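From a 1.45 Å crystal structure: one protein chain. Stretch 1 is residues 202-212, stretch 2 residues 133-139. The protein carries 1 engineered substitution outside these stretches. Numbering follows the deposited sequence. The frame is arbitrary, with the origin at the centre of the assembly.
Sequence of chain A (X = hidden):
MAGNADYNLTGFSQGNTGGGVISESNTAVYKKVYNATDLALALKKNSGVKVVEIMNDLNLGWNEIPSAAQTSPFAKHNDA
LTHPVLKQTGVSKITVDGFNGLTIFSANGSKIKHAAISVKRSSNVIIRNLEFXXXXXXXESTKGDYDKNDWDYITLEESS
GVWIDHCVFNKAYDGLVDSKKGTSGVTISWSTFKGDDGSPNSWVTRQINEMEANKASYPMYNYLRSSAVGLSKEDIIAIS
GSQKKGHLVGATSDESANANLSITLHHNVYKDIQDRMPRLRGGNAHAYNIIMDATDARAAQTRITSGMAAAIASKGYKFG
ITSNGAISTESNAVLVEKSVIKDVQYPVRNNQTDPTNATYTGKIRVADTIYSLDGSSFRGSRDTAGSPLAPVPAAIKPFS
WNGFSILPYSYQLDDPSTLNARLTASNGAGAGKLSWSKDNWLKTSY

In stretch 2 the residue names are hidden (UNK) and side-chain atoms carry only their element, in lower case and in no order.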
ATOM      1  N   SER A 202     -15.359  20.243  33.969  1.00  9.54           N
ATOM      2  CA  SER A 202     -14.700  19.352  33.017  1.00  8.12           C
ATOM      3  C   SER A 202     -15.483  18.060  32.830  1.00  8.36           C
ATOM      4  O   SER A 202     -16.321  17.660  33.650  1.00  8.19           O
ATOM      5  CB  SER A 202     -13.262  19.045  33.447  1.00  6.98           C
ATOM      6  OG  SER A 202     -13.242  18.065  34.489  1.00  7.49           O
ATOM      7  N   TRP A 203     -15.173  17.377  31.740  1.00  7.15           N
ATOM      8  CA  TRP A 203     -15.839  16.112  31.440  1.00  7.60           C
ATOM      9  C   TRP A 203     -15.708  15.076  32.553  1.00  5.92           C
ATOM     10  O   TRP A 203     -16.676  14.381  32.921  1.00  6.86           O
ATOM     11  CB  TRP A 203     -15.266  15.551  30.135  1.00  7.09           C
ATOM     12  CG  TRP A 203     -15.977  14.320  29.618  1.00  7.67           C
ATOM     13  CD1 TRP A 203     -15.497  13.036  29.608  1.00  8.00           C
ATOM     14  CD2 TRP A 203     -17.285  14.264  29.028  1.00  6.03           C
ATOM     15  NE1 TRP A 203     -16.424  12.190  29.049  1.00  8.23           N
ATOM     16  CE2 TRP A 203     -17.540  12.912  28.706  1.00 10.47           C
ATOM     17  CE3 TRP A 203     -18.276  15.221  28.786  1.00  7.53           C
ATOM     18  CZ2 TRP A 203     -18.733  12.490  28.107  1.00  7.93           C
ATOM     19  CZ3 TRP A 203     -19.463  14.806  28.196  1.00  9.08           C
ATOM     20  CH2 TRP A 203     -19.682  13.454  27.856  1.00  8.74           C
ATOM     21  N   VAL A 204     -14.491  14.968  33.082  1.00  6.84           N
ATOM     22  CA  VAL A 204     -14.240  14.064  34.192  1.00  7.39           C
ATOM     23  C   VAL A 204     -14.948  14.546  35.475  1.00  6.45           C
ATOM     24  O   VAL A 204     -15.528  13.744  36.196  1.00  7.46           O
ATOM     25  CB  VAL A 204     -12.744  13.861  34.430  1.00  7.29           C
ATOM     26  CG1 VAL A 204     -12.508  13.104  35.746  1.00  9.20           C
ATOM     27  CG2 VAL A 204     -12.133  13.094  33.277  1.00  8.40           C
ATOM     28  N   THR A 205     -14.944  15.846  35.732  1.00  6.85           N
ATOM     29  CA  THR A 205     -15.625  16.344  36.928  1.00  7.75           C
ATOM     30  C   THR A 205     -17.134  16.080  36.878  1.00  6.47           C
ATOM     31  O   THR A 205     -17.733  15.694  37.890  1.00  8.26           O
ATOM     32  CB  THR A 205     -15.351  17.829  37.092  1.00  8.32           C
ATOM     33  OG1 THR A 205     -13.947  18.008  37.297  1.00  7.50           O
ATOM     34  CG2 THR A 205     -16.135  18.410  38.303  1.00  8.68           C
ATOM     35  N   ARG A 206     -17.734  16.247  35.697  1.00  8.50           N
ATOM     36  CA  ARG A 206     -19.143  15.913  35.545  1.00  9.18           C
ATOM     37  C   ARG A 206     -19.420  14.449  35.838  1.00  9.52           C
ATOM     38  O   ARG A 206     -20.394  14.114  36.506  1.00  8.77           O
ATOM     39  CB  ARG A 206     -19.671  16.283  34.169  1.00 10.13           C
ATOM     40  CG  ARG A 206     -20.076  17.744  34.083  1.00 12.15           C
ATOM     41  CD  ARG A 206     -20.438  18.153  32.657  1.00 16.51           C
ATOM     42  NE  ARG A 206     -19.231  18.561  31.972  1.00 16.56           N
ATOM     43  CZ  ARG A 206     -19.125  18.707  30.651  1.00 27.08           C
ATOM     44  NH1 ARG A 206     -20.181  18.477  29.868  1.00 19.72           N
ATOM     45  NH2 ARG A 206     -17.957  19.077  30.119  1.00 14.96           N
ATOM     46  N   GLN A 207     -18.527  13.561  35.397  1.00  7.74           N
ATOM     47  CA  GLN A 207     -18.708  12.152  35.726  1.00  8.51           C
ATOM     48  C   GLN A 207     -18.611  11.917  37.242  1.00  6.14           C
ATOM     49  O   GLN A 207     -19.417  11.189  37.826  1.00  8.56           O
ATOM     50  CB  GLN A 207     -17.623  11.329  35.003  1.00  6.95           C
ATOM     51  CG  GLN A 207     -17.517   9.846  35.428  1.00  7.38           C
ATOM     52  CD  GLN A 207     -18.696   9.057  34.940  1.00  8.12           C
ATOM     53  OE1 GLN A 207     -18.631   8.438  33.879  1.00  7.61           O
ATOM     54  NE2 GLN A 207     -19.810   9.102  35.686  1.00  8.61           N
ATOM     55  N   ILE A 208     -17.598  12.498  37.871  1.00  5.87           N
ATOM     56  CA  ILE A 208     -17.399  12.264  39.303  1.00  7.95           C
ATOM     57  C   ILE A 208     -18.546  12.882  40.129  1.00  8.57           C
ATOM     58  O   ILE A 208     -19.026  12.256  41.079  1.00  8.68           O
ATOM     59  CB  ILE A 208     -16.021  12.730  39.782  1.00  5.98           C
ATOM     60  CG1 ILE A 208     -14.983  11.603  39.648  1.00 12.51           C
ATOM     61  CG2 ILE A 208     -16.033  13.026  41.274  1.00 11.23           C
ATOM     62  CD1 ILE A 208     -14.750  11.096  38.241  1.00 12.81           C
ATOM     63  N   ASN A 209     -19.018  14.063  39.738  1.00  9.60           N
ATOM     64  CA  ASN A 209     -20.132  14.685  40.478  1.00 11.24           C
ATOM     65  C   ASN A 209     -21.374  13.813  40.508  1.00 11.35           C
ATOM     66  O   ASN A 209     -22.055  13.704  41.555  1.00 12.41           O
ATOM     67  CB  ASN A 209     -20.470  16.055  39.885  1.00  9.12           C
ATOM     68  CG  ASN A 209     -19.482  17.115  40.256  1.00  9.17           C
ATOM     69  OD1 ASN A 209     -18.629  16.930  41.132  1.00 11.80           O
ATOM     70  ND2 ASN A 209     -19.586  18.263  39.576  1.00 15.41           N
ATOM     71  N   GLU A 210     -21.676  13.165  39.388  1.00  8.04           N
ATOM     72  CA  GLU A 210     -22.826  12.266  39.329  1.00  9.74           C
ATOM     73  C   GLU A 210     -22.681  11.155  40.364  1.00 14.45           C
ATOM     74  O   GLU A 210     -23.639  10.818  41.081  1.00 11.45           O
ATOM     75  CB  GLU A 210     -22.987  11.698  37.910  1.00 12.33           C
ATOM     76  CG  GLU A 210     -24.148  10.706  37.706  1.00 14.53           C
ATOM     77  CD  GLU A 210     -25.520  11.349  37.837  1.00 26.40           C
ATOM     78  OE1 GLU A 210     -25.667  12.556  37.496  1.00 28.44           O
ATOM     79  OE2 GLU A 210     -26.454  10.644  38.290  1.00 28.81           O
ATOM     80  N   MET A 211     -21.487  10.586  40.466  1.00  9.59           N
ATOM     81  CA  MET A 211     -21.288   9.470  41.385  1.00  8.83           C
ATOM     82  C   MET A 211     -21.268   9.930  42.828  1.00  9.53           C
ATOM     83  O   MET A 211     -21.744   9.205  43.703  1.00 10.57           O
ATOM     84  CB  MET A 211     -20.004   8.712  41.015  1.00  8.49           C
ATOM     85  CG  MET A 211     -20.093   8.127  39.593  1.00  7.29           C
ATOM     86  SD  MET A 211     -18.747   7.014  39.196  1.00  9.84           S
ATOM     87  CE  MET A 211     -17.373   8.139  39.198  1.00  9.30           C
ATOM     88  N   GLU A 212     -20.708  11.107  43.081  1.00  8.75           N
ATOM     89  CA  GLU A 212     -20.636  11.647  44.436  1.00  8.64           C
ATOM     90  C   GLU A 212     -22.031  11.820  45.019  1.00 11.36           C
ATOM     91  O   GLU A 212     -22.217  11.646  46.222  1.00 11.54           O
ATOM     92  CB  GLU A 212     -19.824  12.950  44.451  1.00  8.62           C
ATOM     93  CG  GLU A 212     -19.632  13.570  45.831  1.00 10.25           C
ATOM     94  CD  GLU A 212     -18.733  12.777  46.749  1.00 12.91           C
ATOM     95  OE1 GLU A 212     -18.034  11.846  46.295  1.00 11.36           O
ATOM     96  OE2 GLU A 212     -18.703  13.107  47.957  1.00 13.75           O
ATOM     97  N   UNK A 133     -13.551  14.273  21.139  1.00  7.04           N
ATOM     98  CA  UNK A 133     -13.857  14.496  22.553  1.00  6.23           C
ATOM     99  C   UNK A 133     -15.087  13.712  22.985  1.00  6.01           C
ATOM    100  O   UNK A 133     -15.883  13.250  22.138  1.00  6.36           O
ATOM    101  o   UNK A 133     -13.455  15.535  25.130  1.00  9.39           O
ATOM    102  c   UNK A 133     -13.833  16.385  24.299  1.00  9.57           C
ATOM    103  o   UNK A 133     -14.060  17.586  24.603  1.00 12.36           O
ATOM    104  c   UNK A 133     -14.067  16.005  22.842  1.00  8.19           C
ATOM    105  N   UNK A 134     -15.232  13.579  24.307  1.00  6.88           N
ATOM    106  CA  UNK A 134     -16.415  13.002  24.956  1.00  6.72           C
ATOM    107  C   UNK A 134     -16.679  11.558  24.548  1.00  7.44           C
ATOM    108  O   UNK A 134     -17.737  11.201  24.017  1.00  7.77           O
ATOM    109  c   UNK A 134     -17.351  15.324  25.343  1.00  8.24           C
ATOM    110  c   UNK A 134     -18.560  16.265  25.379  1.00  8.80           C
ATOM    111  o   UNK A 134     -18.313  17.444  25.709  1.00 13.54           O
ATOM    112  c   UNK A 134     -17.636  13.934  24.782  1.00  6.77           C
ATOM    113  o   UNK A 134     -19.698  15.855  25.059  1.00 10.44           O
ATOM    114  N   UNK A 135     -15.652  10.749  24.780  1.00  6.60           N
ATOM    115  CA  UNK A 135     -15.687   9.315  24.507  1.00  7.14           C
ATOM    116  C   UNK A 135     -15.044   8.553  25.673  1.00  5.35           C
ATOM    117  O   UNK A 135     -14.496   7.455  25.478  1.00  6.29           O
ATOM    118  c   UNK A 135     -14.478   7.317  21.370  1.00  9.61           C
ATOM    119  c   UNK A 135     -14.989   8.979  23.173  1.00  7.40           C
ATOM    120  c   UNK A 135     -16.818   7.534  22.153  1.00 11.99           C
ATOM    121  c   UNK A 135     -15.345   7.609  22.568  1.00  7.40           C
ATOM    122  N   UNK A 136     -15.143   9.116  26.884  1.00  6.69           N
ATOM    123  CA  UNK A 136     -14.664   8.450  28.099  1.00  7.85           C
ATOM    124  C   UNK A 136     -15.786   8.410  29.120  1.00  7.09           C
ATOM    125  O   UNK A 136     -16.575   9.352  29.206  1.00  6.30           O
ATOM    126  n   UNK A 136     -11.891   7.363  31.582  1.00  6.73           N
ATOM    127  c   UNK A 136     -12.040   7.607  30.228  1.00  6.26           C
ATOM    128  c   UNK A 136     -13.434   8.982  31.336  1.00  6.14           C
ATOM    129  c   UNK A 136     -14.377   9.926  31.792  1.00  6.40           C
ATOM    130  c   UNK A 136     -12.955   8.309  33.653  1.00  5.32           C
ATOM    131  c   UNK A 136     -12.970   8.600  30.034  1.00  6.87           C
ATOM    132  c   UNK A 136     -14.587  10.056  33.153  1.00  6.58           C
ATOM    133  c   UNK A 136     -13.900   9.247  34.064  1.00  6.09           C
ATOM    134  c   UNK A 136     -12.734   8.187  32.280  1.00  6.10           C
ATOM    135  c   UNK A 136     -13.445   9.176  28.693  1.00  5.86           C
ATOM    136  N   UNK A 137     -15.856   7.333  29.903  1.00  6.35           N
ATOM    137  CA  UNK A 137     -16.678   7.283  31.119  1.00  7.97           C
ATOM    138  C   UNK A 137     -15.964   6.415  32.127  1.00  7.14           C
ATOM    139  O   UNK A 137     -15.049   5.688  31.787  1.00  6.78           O
ATOM    140  c   UNK A 137     -18.155   5.291  30.465  1.00  7.10           C
ATOM    141  c   UNK A 137     -18.097   6.779  30.832  1.00  7.04           C
ATOM    142  c   UNK A 137     -19.578   4.781  30.380  1.00  6.66           C
ATOM    143  o   UNK A 137     -19.748   3.546  30.293  1.00  8.04           O
ATOM    144  o   UNK A 137     -20.524   5.618  30.398  1.00  8.83           O
ATOM    145  N   UNK A 138     -16.365   6.557  33.386  1.00  7.15           N
ATOM    146  CA  UNK A 138     -15.813   5.791  34.494  1.00  6.10           C
ATOM    147  C   UNK A 138     -16.127   4.298  34.353  1.00  8.26           C
ATOM    148  O   UNK A 138     -17.218   3.908  33.934  1.00  8.12           O
ATOM    149  c   UNK A 138     -16.090   5.672  37.066  1.00  5.95           C
ATOM    150  n   UNK A 138     -16.237   4.322  38.860  1.00  6.52           N
ATOM    151  c   UNK A 138     -12.897   6.737  38.899  1.00  7.62           C
ATOM    152  c   UNK A 138     -14.948   5.900  37.916  1.00  6.07           C
ATOM    153  c   UNK A 138     -16.422   6.388  35.773  1.00  6.14           C
ATOM    154  c   UNK A 138     -16.838   4.705  37.679  1.00  7.10           C
ATOM    155  c   UNK A 138     -14.134   4.989  40.062  1.00  8.58           C
ATOM    156  c   UNK A 138     -13.847   6.760  37.849  1.00  8.01           C
ATOM    157  c   UNK A 138     -13.050   5.841  39.985  1.00  8.64           C
ATOM    158  c   UNK A 138     -15.080   5.040  39.031  1.00  7.20           C
ATOM    159  N   UNK A 139     -15.162   3.469  34.724  1.00  6.43           N
ATOM    160  CA  UNK A 139     -15.351   2.026  34.626  1.00  7.91           C
ATOM    161  C   UNK A 139     -15.649   1.342  35.964  1.00  7.72           C
ATOM    162  O   UNK A 139     -14.723   1.077  36.748  1.00  9.56           O
ATOM    163  c   UNK A 139     -14.111   1.382  34.030  1.00  9.34           C
ATOM    164  o   UNK A 139     -13.088  -0.741  34.158  1.00  8.32           O
ATOM    165  o   UNK A 139     -15.306  -0.684  33.991  1.00  8.70           O
ATOM    166  c   UNK A 139     -14.178  -0.109  34.050  1.00  7.69           C
TER
HETATM  167  O   HOH W   1     -16.708  18.347  27.559  1.00 25.95           O
HETATM  168  O   HOH W   2     -20.283  18.793  27.099  1.00 26.01           O

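Position 133 has four side-chain atoms: two carbons, the second carrying two oxygens. That is a short carboxylate, and it stays clear of stretch 1. The residue is D133. Its OD1 accepts a hydrogen bond from the backbone N of position 134 at 2.8 Å.

Position 134 has three carbons in a row, the third carrying two oxygens. The chain lies over one face of the W203 ring, and the carboxylate carbon comes within 3.3 Å of W203 CZ3. This is a glutamate, E134. Its CG sits 3.6 Å from the centroid of the W203 six-membered ring, 15° off the normal, a CH-pi contact. E134 OE2 does not meet R206 directly. Water 1 donates to E134 OE2 at 2.6 Å and accepts from R206 NH2 at 2.9 Å. Water 2 donates to E134 OE2 and accepts from R206 NH1, both at 2.8 Å.

Position 135 has four carbons, forked at the second, and no heteroatom. Its CA-to-CB bond points away from stretch 1, and it makes no contact there. It is L135.

Position 136 has one carbon, then fused five- and six-membered rings holding eight carbons and one nitrogen. V204 CG2 lies over one face of the ring, and W203 CD1 is at its edge. Only tryptophan fits: W136. V204 CG2 is 3.9 Å from W136 CZ3, and W203 CD1 is 4.0 Å from W136 CE3. Q207 CG is 3.7 Å from W136 CZ3.

Position 137 has three carbons, the third carrying two oxygens. Its CB is 3.5 Å from Q207 OE1. The residue is E137. Both carboxylate oxygens are hydrogen-bonded elsewhere in the structure.

Position 138 again has one carbon and a fused ring pair with eight carbons and one nitrogen. The side chain of M211 covers one face. This is W138. M211 SD is 3.6 Å and M211 CE 3.5 Å from the centroid of its five-membered ring, a sulfur-aromatic and a CH-pi contact.

Position 139 has two carbons, the second carrying two oxygens. Its CA-to-CB bond points away from stretch 1, and the side chain does not touch it. It is D139.

The contact joins a helix to a segment without regular helix or strand. W203, Q207 and M211 recur every four residues, so all three point toward stretch 2. Two hydrogen bonds fix the fit: W203 NE1 donates to W136 O at 2.8 Å, and W138 N donates to Q207 OE1 at 3.0 Å. Packing against the three tryptophan rings fills in around them.

Stretch 2, residues 133-139: DELWEWD
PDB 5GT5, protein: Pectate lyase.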